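Local coordinates for VAO-type flavoprotein oxidase VAO615 (Myceliophthora thermophila, PDB 6F72) that probably acts as an oxidoreductase whose bicovalently bound FAD, once reduced, reacts rapidly with molecular oxygen, though no substrate has been identified so far, at residues A[99-104]-A[407-412]; A[104-109]-A[480-485]; A[300-305]-A[389-394]. All coordinates share one frame; numbering follows the deposited sequence.

How the contacts relate
Contacts 1 and 2 adjoin, with centres 8 Å apart. They share Gln104, and Gln101 CB packs on Trp482 CD2 at 3.5 Å; Phe412 O and Gly480 N, 2.8 Å apart, probably form a hydrogen bond between neighbouring strands. Contact 1 is the deeper of the two: its tyrosine reaches the flavin, and a glutamine hydrogen bond and two water bridges join its segments; contact 2, farther out beside a glycan, relies on an aromatic cluster and one water. Contact 3 lies apart, about 31 Å from contact 1 between centres, toward the opposite side of the seven-stranded sheet, where strand 302-310 meets the start of helix 391-399. Partly exposed, it relies on a methyl-on-imidazole contact.

Contact 1 of 3, residues A[99-104]-A[407-412]; sequences LSQNFQ and AAYFPF. With NAG (2-acetamido-2-deoxy-beta-D-glucopyranose), chain C; FAD (flavin-adenine dinucleotide), chain E.
Tyr409 carries most of this contact, reaching from the loop before strand 412-419 to Leu99 and Ser100. Beyond CB its CG is anti to the backbone N (chi1 -165°), and the ring beyond it reaches residues 99-104. CD1 comes 3.4 Å from Gln101 OE1. Leu99 CB lies over one ring face, 4.0 Å from the centroid and 29° off the normal, a CH-pi contact. On the outer ring, CE1 meets Ser100 CA at 3.5 Å, whereas CE2 approaches C8M, the 8-alpha carbon of FAD, also at 3.5 Å. At the tip, OH packs 3.6 Å from Ser100 CB and hydrogen-bonds His157 O. Because His157 is the residue cross-linked to the 8-alpha position of the flavin, Tyr409 touches both the linked carbon and the backbone of the histidine bound to it. The loop thus joins the FAD-binding part of this VAO-type fold to the edge strand of its seven-stranded antiparallel sheet. Gln101 supplies the direct polar link: NE2 donates to Tyr409 O at 3.1 Å with an N-H...O angle of 171°, the acceptor lying almost in the amide plane. Asp85 OD1 takes the second bond of NE2, so two partners fix the rotation of the amide. Its OE1 is buried without a polar partner and rests 3.3 Å from Pro411 CG, where the two side chains meet at about a right angle. Ser100 is the N-cap of helix 101-104; its OG accepts from Phe103 N at 3.2 Å, with a weaker bond from Asn102 N, and donates to a water that in turn donates to Pro411 O. A second water accepts a hydrogen bond from Asn102 ND2 and donates one to Pro411 O, while Asp495 of helix 488-508 provides another partner for ND2.

Contact 2 of 3, residues A[104-109]-A[480-485]; sequences QNYSCV and GSWDWD. With NAG (2-acetamido-2-deoxy-beta-D-glucopyranose), chain C.
Tyr106 meets two tryptophans, Trp482 and Trp484, in an aromatic cluster whose rings are turned differently against it. Its plane stands 44° from that of the Trp482 six-membered ring, with centroids 5.4 Å apart, an oblique pairing. Contact here is close: Tyr106 CZ lies 3.3 Å from Trp482 CZ2, and OH is nearer still to the same carbon. Against Trp484 the planes are at 87°, and Tyr106 CE1 reaches CZ3 at 3.9 Å as the side chains slide past each other in opposite directions. Within the second segment, Trp482 NE1 sits over the centre of the Trp484 six-membered ring, 3.1 Å above its plane. Val109 CG1 adds a methyl 3.8 Å from Trp484 CH2. The amide of Gln104 is nearly coplanar with the same indole and sets OE1 at its edge, although OE1 takes its hydrogen bond from Trp84. Tyr106 OH donates at 2.6 Å to a water that donates to Asp483 O, a bridge to the opposite backbone. A type I' turn from Gln104 to Ser107 presents Tyr106, and Asn105 within it carries the N-linked glycan. Asp485 N closes an Asx turn on Asp483 OD1. The cluster lies between helix 101-104, where Gln101 touches both indoles, and helix 488-508, whose Met491 packs on Tyr106 and Trp482, just beyond the end of strand 472-480.

Contact 3 of 3, residues A[300-305]-A[389-394]; sequences GIVGGT and TNYYDH
The backbones draw together at Ile301 and Thr389, whose CA atoms are 4.7 Å apart, and Gly300 C lies 3.4 Å from Thr389 O. Here strand 302-310 of the seven-stranded antiparallel sheet begins beside the turn by which its edge neighbour, strand 382-388, passes into helix 391-399; the helix start therefore lies against the sheet, in a fold consistent with the substrate domain of VAO-type oxidases. Val302 is the main side chain from the strand. Its CG1, anti to the backbone N (chi1 179°), lies over one face of the His394 imidazole, 3.6 Å from the ring centroid and 18° off the normal, a CH-pi contact. The other methyl, CG2, packs on Tyr391 CA at 3.8 Å. Where Val302 covers the His394 face, Gly304 meets the edge: its CA is 3.8 Å from CE1. The polar atoms of the imidazole are both engaged, NE2 with Thr354 OG1 on strand 348-356 and ND1 with a water 2.8 Å away in the ring plane; the same water donates to Val302 O. An alanine in place of His394 would probably leave Val302 CG1 without the ring it covers, open a gap beside Gly304, and deprive Thr354 OG1 and the bridging water of their nitrogen partners. The helix start is held from outside by Asp299 OD1, which accepts from Tyr391 N. Asn390 provides the N-cap: its OD1 accepts from Asp393 N at 2.8 Å, with a nearly straight N-H...O angle of 176°.

Contact 1 of 3, residues A[99-104]-A[407-412]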
loop_
_atom_site.group_PDB
_atom_site.type_symbol
_atom_site.label_atom_id
_atom_site.label_comp_id
_atom_site.label_asym_id
_atom_site.label_seq_id
_atom_site.Cartn_x
_atom_site.Cartn_y
_atom_site.Cartn_z
ATOM N N LEU A 99 1.814 11.282 1.953
ATOM C CA LEU A 99 2.663 11.314 0.764
ATOM C C LEU A 99 1.947 11.777 -0.525
ATOM O O LEU A 99 2.603 12.212 -1.491
ATOM C CB LEU A 99 3.347 9.959 0.542
ATOM C CG LEU A 99 4.419 9.368 1.467
ATOM C CD1 LEU A 99 4.900 8.075 0.830
ATOM C CD2 LEU A 99 5.608 10.280 1.664
ATOM N N SER A 100 0.615 11.721 -0.532
ATOM C CA SER A 100 -0.149 12.019 -1.748
ATOM C C SER A 100 -0.294 13.508 -2.049
ATOM O O SER A 100 -0.984 14.241 -1.318
ATOM C CB SER A 100 -1.522 11.346 -1.721
ATOM O OG SER A 100 -2.367 11.872 -2.724
ATOM N N GLN A 101 0.309 13.922 -3.168
ATOM C CA GLN A 101 0.228 15.304 -3.651
ATOM C C GLN A 101 -1.225 15.687 -3.918
ATOM O O GLN A 101 -1.599 16.847 -3.767
ATOM C CB GLN A 101 1.057 15.520 -4.927
ATOM C CG GLN A 101 2.506 15.036 -4.904
ATOM C CD GLN A 101 2.662 13.588 -5.350
ATOM O OE1 GLN A 101 1.737 12.790 -5.232
ATOM N NE2 GLN A 101 3.846 13.241 -5.852
ATOM N N ASN A 102 -2.046 14.702 -4.294
ATOM C CA ASN A 102 -3.457 14.958 -4.554
ATOM C C ASN A 102 -4.234 15.284 -3.279
ATOM O O ASN A 102 -5.124 16.130 -3.300
ATOM C CB ASN A 102 -4.096 13.795 -5.322
ATOM C CG ASN A 102 -5.525 14.089 -5.771
ATOM O OD1 ASN A 102 -5.884 15.214 -6.100
ATOM N ND2 ASN A 102 -6.341 13.044 -5.818
ATOM N N PHE A 103 -3.901 14.601 -2.183
ATOM C CA PHE A 103 -4.564 14.850 -0.912
ATOM C C PHE A 103 -3.959 16.048 -0.150
ATOM O O PHE A 103 -4.678 16.686 0.598
ATOM C CB PHE A 103 -4.718 13.560 -0.063
ATOM C CG PHE A 103 -5.735 12.609 -0.632
ATOM C CD1 PHE A 103 -7.104 12.803 -0.395
ATOM C CD2 PHE A 103 -5.341 11.575 -1.480
ATOM C CE1 PHE A 103 -8.047 11.961 -0.965
ATOM C CE2 PHE A 103 -6.282 10.730 -2.057
ATOM C CZ PHE A 103 -7.635 10.924 -1.799
ATOM N N GLN A 104 -2.665 16.331 -0.357
ATOM C CA GLN A 104 -2.062 17.623 0.024
ATOM C C GLN A 104 -2.934 18.732 -0.562
ATOM O O GLN A 104 -3.278 19.678 0.140
ATOM C CB GLN A 104 -0.626 17.761 -0.489
ATOM C CG GLN A 104 0.372 16.894 0.256
ATOM C CD GLN A 104 1.647 16.643 -0.525
ATOM O OE1 GLN A 104 1.927 17.318 -1.509
ATOM N NE2 GLN A 104 2.432 15.662 -0.077
ATOM N N ALA A 407 11.452 5.156 -4.307
ATOM C CA ALA A 407 10.176 4.870 -4.958
ATOM C C ALA A 407 9.329 6.127 -5.149
ATOM O O ALA A 407 8.826 6.705 -4.170
ATOM C CB ALA A 407 9.412 3.794 -4.198
ATOM N N ALA A 408 9.202 6.536 -6.419
ATOM C CA ALA A 408 8.356 7.649 -6.845
ATOM C C ALA A 408 6.937 7.483 -6.332
ATOM O O ALA A 408 6.439 6.357 -6.225
ATOM C CB ALA A 408 8.357 7.763 -8.359
ATOM N N TYR A 409 6.313 8.596 -5.970
ATOM C CA TYR A 409 4.934 8.570 -5.537
ATOM C C TYR A 409 4.040 9.111 -6.624
ATOM O O TYR A 409 4.067 10.318 -6.930
ATOM C CB TYR A 409 4.698 9.346 -4.246
ATOM C CG TYR A 409 3.367 8.998 -3.629
ATOM C CD1 TYR A 409 2.176 9.590 -4.091
ATOM C CD2 TYR A 409 3.288 8.043 -2.597
ATOM C CE1 TYR A 409 0.950 9.256 -3.545
ATOM C CE2 TYR A 409 2.065 7.703 -2.035
ATOM C CZ TYR A 409 0.903 8.299 -2.502
ATOM O OH TYR A 409 -0.296 7.943 -1.940
ATOM N N PHE A 410 3.245 8.215 -7.198
ATOM C CA PHE A 410 2.241 8.578 -8.189
ATOM C C PHE A 410 0.863 8.523 -7.522
ATOM O O PHE A 410 0.415 7.449 -7.135
ATOM C CB PHE A 410 2.276 7.613 -9.364
ATOM C CG PHE A 410 3.628 7.445 -10.007
ATOM C CD1 PHE A 410 4.276 8.517 -10.621
ATOM C CD2 PHE A 410 4.234 6.182 -10.054
ATOM C CE1 PHE A 410 5.511 8.345 -11.246
ATOM C CE2 PHE A 410 5.465 6.001 -10.682
ATOM C CZ PHE A 410 6.108 7.086 -11.276
ATOM N N PRO A 411 0.194 9.678 -7.363
ATOM C CA PRO A 411 -1.068 9.804 -6.607
ATOM C C PRO A 411 -2.338 9.336 -7.331
ATOM O O PRO A 411 -3.445 9.412 -6.760
ATOM C CB PRO A 411 -1.159 11.310 -6.359
ATOM C CG PRO A 411 -0.463 11.912 -7.530
ATOM C CD PRO A 411 0.680 10.992 -7.835
ATOM N N PHE A 412 -2.182 8.904 -8.580
ATOM C CA PHE A 412 -3.284 8.372 -9.380
ATOM C C PHE A 412 -2.994 6.907 -9.737
ATOM O O PHE A 412 -2.913 6.541 -10.921
ATOM C CB PHE A 412 -3.540 9.235 -10.634
ATOM C CG PHE A 412 -3.567 10.720 -10.360
ATOM C CD1 PHE A 412 -4.641 11.311 -9.680
ATOM C CD2 PHE A 412 -2.510 11.533 -10.770
ATOM C CE1 PHE A 412 -4.654 12.681 -9.423
ATOM C CE2 PHE A 412 -2.520 12.899 -10.515
ATOM C CZ PHE A 412 -3.597 13.475 -9.852
HETATM C C1 NAG C . -9.169 20.046 -3.211
HETATM C C2 NAG C . -9.989 18.744 -3.056
HETATM C C3 NAG C . -11.379 18.898 -3.667
HETATM C C4 NAG C . -12.123 20.143 -3.157
HETATM C C5 NAG C . -11.208 21.373 -3.190
HETATM C C6 NAG C . -11.814 22.555 -2.441
HETATM C C7 NAG C . -8.840 16.553 -2.919
HETATM C C8 NAG C . -8.213 15.459 -3.724
HETATM N N2 NAG C . -9.332 17.574 -3.635
HETATM O O3 NAG C . -12.142 17.719 -3.382
HETATM O O4 NAG C . -13.237 20.441 -4.009
HETATM O O5 NAG C . -9.915 21.116 -2.628
HETATM O O6 NAG C . -11.210 23.739 -2.973
HETATM O O7 NAG C . -8.888 16.476 -1.699
HETATM P PA FAD E . -0.937 4.471 5.712
HETATM O O1A FAD E . -1.446 5.472 4.706
HETATM O O2A FAD E . -0.331 5.037 6.967
HETATM O O5B FAD E . -2.144 3.478 6.085
HETATM C C5B FAD E . -3.021 2.947 5.091
HETATM C C4B FAD E . -4.375 2.575 5.683
HETATM O O4B FAD E . -4.192 1.644 6.753
HETATM C C3B FAD E . -5.150 3.740 6.268
HETATM O O3B FAD E . -6.537 3.487 6.011
HETATM C C2B FAD E . -4.892 3.667 7.764
HETATM O O2B FAD E . -5.988 4.185 8.521
HETATM C C1B FAD E . -4.712 2.174 7.984
HETATM N N9A FAD E . -3.759 1.817 9.062
HETATM C C8A FAD E . -2.412 1.851 8.964
HETATM N N7A FAD E . -1.837 1.421 10.116
HETATM C C5A FAD E . -2.829 1.097 10.961
HETATM C C6A FAD E . -2.914 0.577 12.344
HETATM N N6A FAD E . -1.781 0.335 13.039
HETATM N N1A FAD E . -4.141 0.374 12.876
HETATM C C2A FAD E . -5.277 0.622 12.188
HETATM N N3A FAD E . -5.271 1.092 10.916
HETATM C C4A FAD E . -4.099 1.346 10.263
HETATM N N1 FAD E . 1.436 -2.465 -1.884
HETATM C C2 FAD E . 1.728 -3.733 -2.270
HETATM O O2 FAD E . 0.891 -4.641 -2.056
HETATM N N3 FAD E . 2.895 -4.042 -2.878
HETATM C C4 FAD E . 3.847 -3.138 -3.161
HETATM O O4 FAD E . 4.911 -3.470 -3.730
HETATM C C4X FAD E . 3.604 -1.734 -2.761
HETATM N N5 FAD E . 4.513 -0.764 -2.993
HETATM C C5X FAD E . 4.285 0.531 -2.628
HETATM C C6 FAD E . 5.251 1.529 -2.878
HETATM C C7 FAD E . 4.987 2.860 -2.484
HETATM C C7M FAD E . 6.036 3.920 -2.770
HETATM C C8 FAD E . 3.694 3.209 -1.791
HETATM C C8M FAD E . 3.358 4.588 -1.242
HETATM C C9 FAD E . 2.758 2.208 -1.554
HETATM C C9A FAD E . 2.996 0.886 -1.944
HETATM N N10 FAD E . 2.041 -0.123 -1.676
HETATM C C10 FAD E . 2.309 -1.445 -2.090
HETATM C "C1'" FAD E . 0.764 0.225 -1.057
HETATM C "C2'" FAD E . 0.535 -0.131 0.382
HETATM O "O2'" FAD E . 0.316 -1.539 0.449
HETATM C "C3'" FAD E . -0.721 0.631 0.788
HETATM O "O3'" FAD E . -0.630 2.020 0.404
HETATM C "C4'" FAD E . -0.978 0.518 2.283
HETATM O "O4'" FAD E . -2.275 1.035 2.582
HETATM C "C5'" FAD E . 0.117 1.208 3.099
HETATM O "O5'" FAD E . -0.182 1.186 4.486
HETATM P P FAD E . 0.657 2.117 5.490
HETATM O O1P FAD E . 2.121 1.937 5.204
HETATM O O2P FAD E . 0.074 1.856 6.860
HETATM O O3P FAD E . 0.208 3.592 5.010
HETATM O O HOH W 1 -3.245 9.688 -4.069
HETATM O O HOH W 2 -5.985 10.297 -6.316
#

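Contact 2 of 3, residues A[104-109]-A[480-485]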
loop_
_atom_site.group_PDB
_atom_site.type_symbol
_atom_site.label_atom_id
_atom_site.label_comp_id
_atom_site.label_asym_id
_atom_site.label_seq_id
_atom_site.Cartn_x
_atom_site.Cartn_y
_atom_site.Cartn_z
ATOM N N GLN A 104 -2.665 16.331 -0.357
ATOM C CA GLN A 104 -2.062 17.623 0.024
ATOM C C GLN A 104 -2.934 18.732 -0.562
ATOM O O GLN A 104 -3.278 19.678 0.140
ATOM C CB GLN A 104 -0.626 17.761 -0.489
ATOM C CG GLN A 104 0.372 16.894 0.256
ATOM C CD GLN A 104 1.647 16.643 -0.525
ATOM O OE1 GLN A 104 1.927 17.318 -1.509
ATOM N NE2 GLN A 104 2.432 15.662 -0.077
ATOM N N ASN A 105 -3.335 18.560 -1.828
ATOM C CA ASN A 105 -4.328 19.415 -2.487
ATOM C C ASN A 105 -3.990 20.923 -2.412
ATOM O O ASN A 105 -4.868 21.767 -2.213
ATOM C CB ASN A 105 -5.737 19.135 -1.934
ATOM C CG ASN A 105 -6.827 19.521 -2.904
ATOM O OD1 ASN A 105 -6.586 19.627 -4.098
ATOM N ND2 ASN A 105 -8.032 19.718 -2.395
ATOM N N TYR A 106 -2.698 21.222 -2.547
ATOM C CA TYR A 106 -2.158 22.593 -2.579
ATOM C C TYR A 106 -2.333 23.407 -1.281
ATOM O O TYR A 106 -2.092 24.618 -1.287
ATOM C CB TYR A 106 -2.725 23.381 -3.781
ATOM C CG TYR A 106 -2.594 22.685 -5.130
ATOM C CD1 TYR A 106 -1.442 22.858 -5.912
ATOM C CD2 TYR A 106 -3.624 21.873 -5.636
ATOM C CE1 TYR A 106 -1.311 22.238 -7.151
ATOM C CE2 TYR A 106 -3.500 21.248 -6.881
ATOM C CZ TYR A 106 -2.344 21.441 -7.633
ATOM O OH TYR A 106 -2.184 20.855 -8.863
ATOM N N SER A 107 -2.732 22.758 -0.183
ATOM C CA SER A 107 -3.053 23.473 1.057
ATOM C C SER A 107 -1.823 24.070 1.713
ATOM O O SER A 107 -1.873 25.190 2.228
ATOM C CB SER A 107 -3.785 22.589 2.049
ATOM O OG SER A 107 -4.969 22.065 1.479
ATOM N N CYS A 108 -0.733 23.306 1.687
ATOM C CA CYS A 108 0.539 23.720 2.249
ATOM C C CYS A 108 1.648 22.884 1.643
ATOM O O CYS A 108 2.171 21.966 2.272
ATOM C CB CYS A 108 0.547 23.614 3.781
ATOM S SG CYS A 108 2.045 24.341 4.497
ATOM N N VAL A 109 1.995 23.218 0.408
ATOM C CA VAL A 109 2.966 22.465 -0.384
ATOM C C VAL A 109 4.146 23.367 -0.748
ATOM O O VAL A 109 4.011 24.595 -0.670
ATOM C CB VAL A 109 2.308 21.888 -1.661
ATOM C CG1 VAL A 109 1.317 20.781 -1.302
ATOM C CG2 VAL A 109 1.653 22.995 -2.495
ATOM N N GLY A 480 -0.673 7.291 -12.455
ATOM C CA GLY A 480 -0.546 8.652 -12.964
ATOM C C GLY A 480 0.318 9.497 -12.063
ATOM O O GLY A 480 0.087 9.583 -10.840
ATOM N N SER A 481 1.327 10.112 -12.673
ATOM C CA SER A 481 2.211 11.045 -11.979
ATOM C C SER A 481 1.502 12.355 -11.684
ATOM O O SER A 481 0.514 12.701 -12.335
ATOM C CB SER A 481 3.485 11.274 -12.788
ATOM O OG SER A 481 3.162 11.529 -14.140
ATOM N N TRP A 482 1.987 13.053 -10.665
ATOM C CA TRP A 482 1.563 14.422 -10.384
ATOM C C TRP A 482 2.431 15.380 -11.202
ATOM O O TRP A 482 3.571 15.054 -11.554
ATOM C CB TRP A 482 1.711 14.696 -8.901
ATOM C CG TRP A 482 1.203 16.000 -8.438
ATOM C CD1 TRP A 482 1.935 17.135 -8.244
ATOM C CD2 TRP A 482 -0.148 16.322 -8.078
ATOM N NE1 TRP A 482 1.130 18.137 -7.792
ATOM C CE2 TRP A 482 -0.153 17.676 -7.672
ATOM C CE3 TRP A 482 -1.354 15.604 -8.059
ATOM C CZ2 TRP A 482 -1.317 18.335 -7.243
ATOM C CZ3 TRP A 482 -2.517 16.259 -7.630
ATOM C CH2 TRP A 482 -2.484 17.617 -7.228
ATOM N N ASP A 483 1.886 16.548 -11.525
ATOM C CA ASP A 483 2.613 17.532 -12.314
ATOM C C ASP A 483 2.475 18.895 -11.655
ATOM O O ASP A 483 1.401 19.515 -11.685
ATOM C CB ASP A 483 2.121 17.543 -13.773
ATOM C CG ASP A 483 2.929 18.473 -14.676
ATOM O OD1 ASP A 483 3.885 19.161 -14.222
ATOM O OD2 ASP A 483 2.582 18.517 -15.867
ATOM N N TRP A 484 3.581 19.344 -11.062
ATOM C CA TRP A 484 3.623 20.617 -10.355
ATOM C C TRP A 484 3.530 21.868 -11.259
ATOM O O TRP A 484 3.258 22.963 -10.758
ATOM C CB TRP A 484 4.845 20.671 -9.437
ATOM C CG TRP A 484 4.683 19.795 -8.216
ATOM C CD1 TRP A 484 5.397 18.673 -7.915
ATOM C CD2 TRP A 484 3.737 19.972 -7.151
ATOM N NE1 TRP A 484 4.967 18.141 -6.716
ATOM C CE2 TRP A 484 3.946 18.913 -6.226
ATOM C CE3 TRP A 484 2.745 20.932 -6.873
ATOM C CZ2 TRP A 484 3.197 18.782 -5.046
ATOM C CZ3 TRP A 484 1.998 20.807 -5.703
ATOM C CH2 TRP A 484 2.223 19.722 -4.802
ATOM N N ASP A 485 3.745 21.701 -12.568
ATOM C CA ASP A 485 3.543 22.786 -13.557
ATOM C C ASP A 485 2.107 22.913 -14.053
ATOM O O ASP A 485 1.739 23.937 -14.649
ATOM C CB ASP A 485 4.420 22.568 -14.782
ATOM C CG ASP A 485 5.886 22.643 -14.481
ATOM O OD1 ASP A 485 6.288 23.237 -13.465
ATOM O OD2 ASP A 485 6.663 22.108 -15.289
HETATM C C1 NAG C . -9.169 20.046 -3.211
HETATM C C2 NAG C . -9.989 18.744 -3.056
HETATM C C3 NAG C . -11.379 18.898 -3.667
HETATM C C4 NAG C . -12.123 20.143 -3.157
HETATM C C5 NAG C . -11.208 21.373 -3.190
HETATM C C6 NAG C . -11.814 22.555 -2.441
HETATM C C7 NAG C . -8.840 16.553 -2.919
HETATM C C8 NAG C . -8.213 15.459 -3.724
HETATM N N2 NAG C . -9.332 17.574 -3.635
HETATM O O3 NAG C . -12.142 17.719 -3.382
HETATM O O4 NAG C . -13.237 20.441 -4.009
HETATM O O5 NAG C . -9.915 21.116 -2.628
HETATM O O6 NAG C . -11.210 23.739 -2.973
HETATM O O7 NAG C . -8.888 16.476 -1.699
HETATM O O HOH W 3 0.086 21.256 -10.071
#

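Contact 3 of 3, residues A[300-305]-A[389-394]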
loop_
_atom_site.group_PDB
_atom_site.type_symbol
_atom_site.label_atom_id
_atom_site.label_comp_id
_atom_site.label_asym_id
_atom_site.label_seq_id
_atom_site.Cartn_x
_atom_site.Cartn_y
_atom_site.Cartn_z
ATOM N N GLY A 300 18.230 -17.960 2.418
ATOM C CA GLY A 300 19.260 -18.680 1.693
ATOM C C GLY A 300 19.489 -17.955 0.385
ATOM O O GLY A 300 18.891 -16.902 0.148
ATOM N N ILE A 301 20.369 -18.516 -0.440
ATOM C CA ILE A 301 20.633 -18.087 -1.817
ATOM C C ILE A 301 19.349 -17.623 -2.537
ATOM O O ILE A 301 18.311 -18.275 -2.435
ATOM C CB ILE A 301 21.408 -19.226 -2.560
ATOM C CG1 ILE A 301 22.912 -18.933 -2.608
ATOM C CG2 ILE A 301 20.884 -19.520 -3.965
ATOM C CD1 ILE A 301 23.663 -19.231 -1.327
ATOM N N VAL A 302 19.413 -16.465 -3.200
ATOM C CA VAL A 302 18.297 -15.957 -4.013
ATOM C C VAL A 302 18.801 -15.633 -5.421
ATOM O O VAL A 302 19.682 -14.781 -5.596
ATOM C CB VAL A 302 17.582 -14.720 -3.389
ATOM C CG1 VAL A 302 16.452 -14.223 -4.290
ATOM C CG2 VAL A 302 17.014 -15.050 -2.019
ATOM N N GLY A 303 18.242 -16.334 -6.407
ATOM C CA GLY A 303 18.532 -16.076 -7.817
ATOM C C GLY A 303 17.831 -14.827 -8.329
ATOM O O GLY A 303 16.675 -14.555 -7.988
ATOM N N GLY A 304 18.530 -14.066 -9.158
ATOM C CA GLY A 304 17.994 -12.808 -9.662
ATOM C C GLY A 304 18.369 -12.561 -11.100
ATOM O O GLY A 304 19.323 -13.155 -11.612
ATOM N N THR A 305 17.601 -11.698 -11.756
ATOM C CA THR A 305 17.955 -11.221 -13.085
ATOM C C THR A 305 17.301 -9.906 -13.443
ATOM O O THR A 305 16.224 -9.573 -12.937
ATOM C CB THR A 305 17.651 -12.255 -14.199
ATOM O OG1 THR A 305 18.358 -11.874 -15.382
ATOM C CG2 THR A 305 16.138 -12.359 -14.502
ATOM N N THR A 389 23.538 -13.887 -1.947
ATOM C CA THR A 389 23.768 -14.758 -0.785
ATOM C C THR A 389 22.510 -14.909 0.069
ATOM O O THR A 389 22.257 -15.974 0.639
ATOM C CB THR A 389 24.906 -14.205 0.092
ATOM O OG1 THR A 389 25.991 -13.813 -0.750
ATOM C CG2 THR A 389 25.409 -15.255 1.095
ATOM N N ASN A 390 21.726 -13.837 0.133
ATOM C CA ASN A 390 20.549 -13.759 0.984
ATOM C C ASN A 390 19.464 -12.953 0.286
ATOM O O ASN A 390 19.695 -12.410 -0.802
ATOM C CB ASN A 390 20.935 -13.124 2.321
ATOM C CG ASN A 390 21.566 -11.765 2.148
ATOM O OD1 ASN A 390 20.872 -10.761 2.014
ATOM N ND2 ASN A 390 22.891 -11.728 2.122
ATOM N N TYR A 391 18.291 -12.864 0.906
ATOM C CA TYR A 391 17.184 -12.100 0.339
ATOM C C TYR A 391 17.376 -10.590 0.393
ATOM O O TYR A 391 17.082 -9.910 -0.598
ATOM C CB TYR A 391 15.867 -12.458 1.008
ATOM C CG TYR A 391 14.680 -11.667 0.491
ATOM C CD1 TYR A 391 14.308 -11.714 -0.858
ATOM C CD2 TYR A 391 13.924 -10.882 1.358
ATOM C CE1 TYR A 391 13.220 -10.991 -1.328
ATOM C CE2 TYR A 391 12.831 -10.161 0.902
ATOM C CZ TYR A 391 12.481 -10.222 -0.436
ATOM O OH TYR A 391 11.393 -9.505 -0.869
ATOM N N TYR A 392 17.831 -10.077 1.546
ATOM C CA TYR A 392 18.060 -8.644 1.761
ATOM C C TYR A 392 18.896 -8.072 0.616
ATOM O O TYR A 392 18.479 -7.104 -0.026
ATOM C CB TYR A 392 18.719 -8.388 3.130
ATOM C CG TYR A 392 18.781 -6.921 3.568
ATOM C CD1 TYR A 392 19.776 -6.058 3.077
ATOM C CD2 TYR A 392 17.859 -6.406 4.498
ATOM C CE1 TYR A 392 19.840 -4.727 3.482
ATOM C CE2 TYR A 392 17.915 -5.075 4.906
ATOM C CZ TYR A 392 18.908 -4.240 4.396
ATOM O OH TYR A 392 18.972 -2.921 4.782
ATOM N N ASP A 393 20.037 -8.711 0.343
ATOM C CA ASP A 393 20.921 -8.346 -0.771
ATOM C C ASP A 393 20.238 -8.319 -2.110
ATOM O O ASP A 393 20.419 -7.362 -2.862
ATOM C CB ASP A 393 22.121 -9.283 -0.850
ATOM C CG ASP A 393 23.137 -9.012 0.229
ATOM O OD1 ASP A 393 22.897 -8.138 1.095
ATOM O OD2 ASP A 393 24.186 -9.686 0.205
ATOM N N HIS A 394 19.464 -9.370 -2.404
ATOM C CA HIS A 394 18.672 -9.450 -3.640
ATOM C C HIS A 394 17.697 -8.283 -3.751
ATOM O O HIS A 394 17.660 -7.608 -4.788
ATOM C CB HIS A 394 17.922 -10.782 -3.729
ATOM C CG HIS A 394 16.879 -10.821 -4.802
ATOM N ND1 HIS A 394 17.170 -11.142 -6.110
ATOM C CD2 HIS A 394 15.543 -10.593 -4.757
ATOM C CE1 HIS A 394 16.060 -11.109 -6.825
ATOM N NE2 HIS A 394 15.059 -10.774 -6.031
HETATM O O HOH W 4 19.697 -12.192 -6.896
#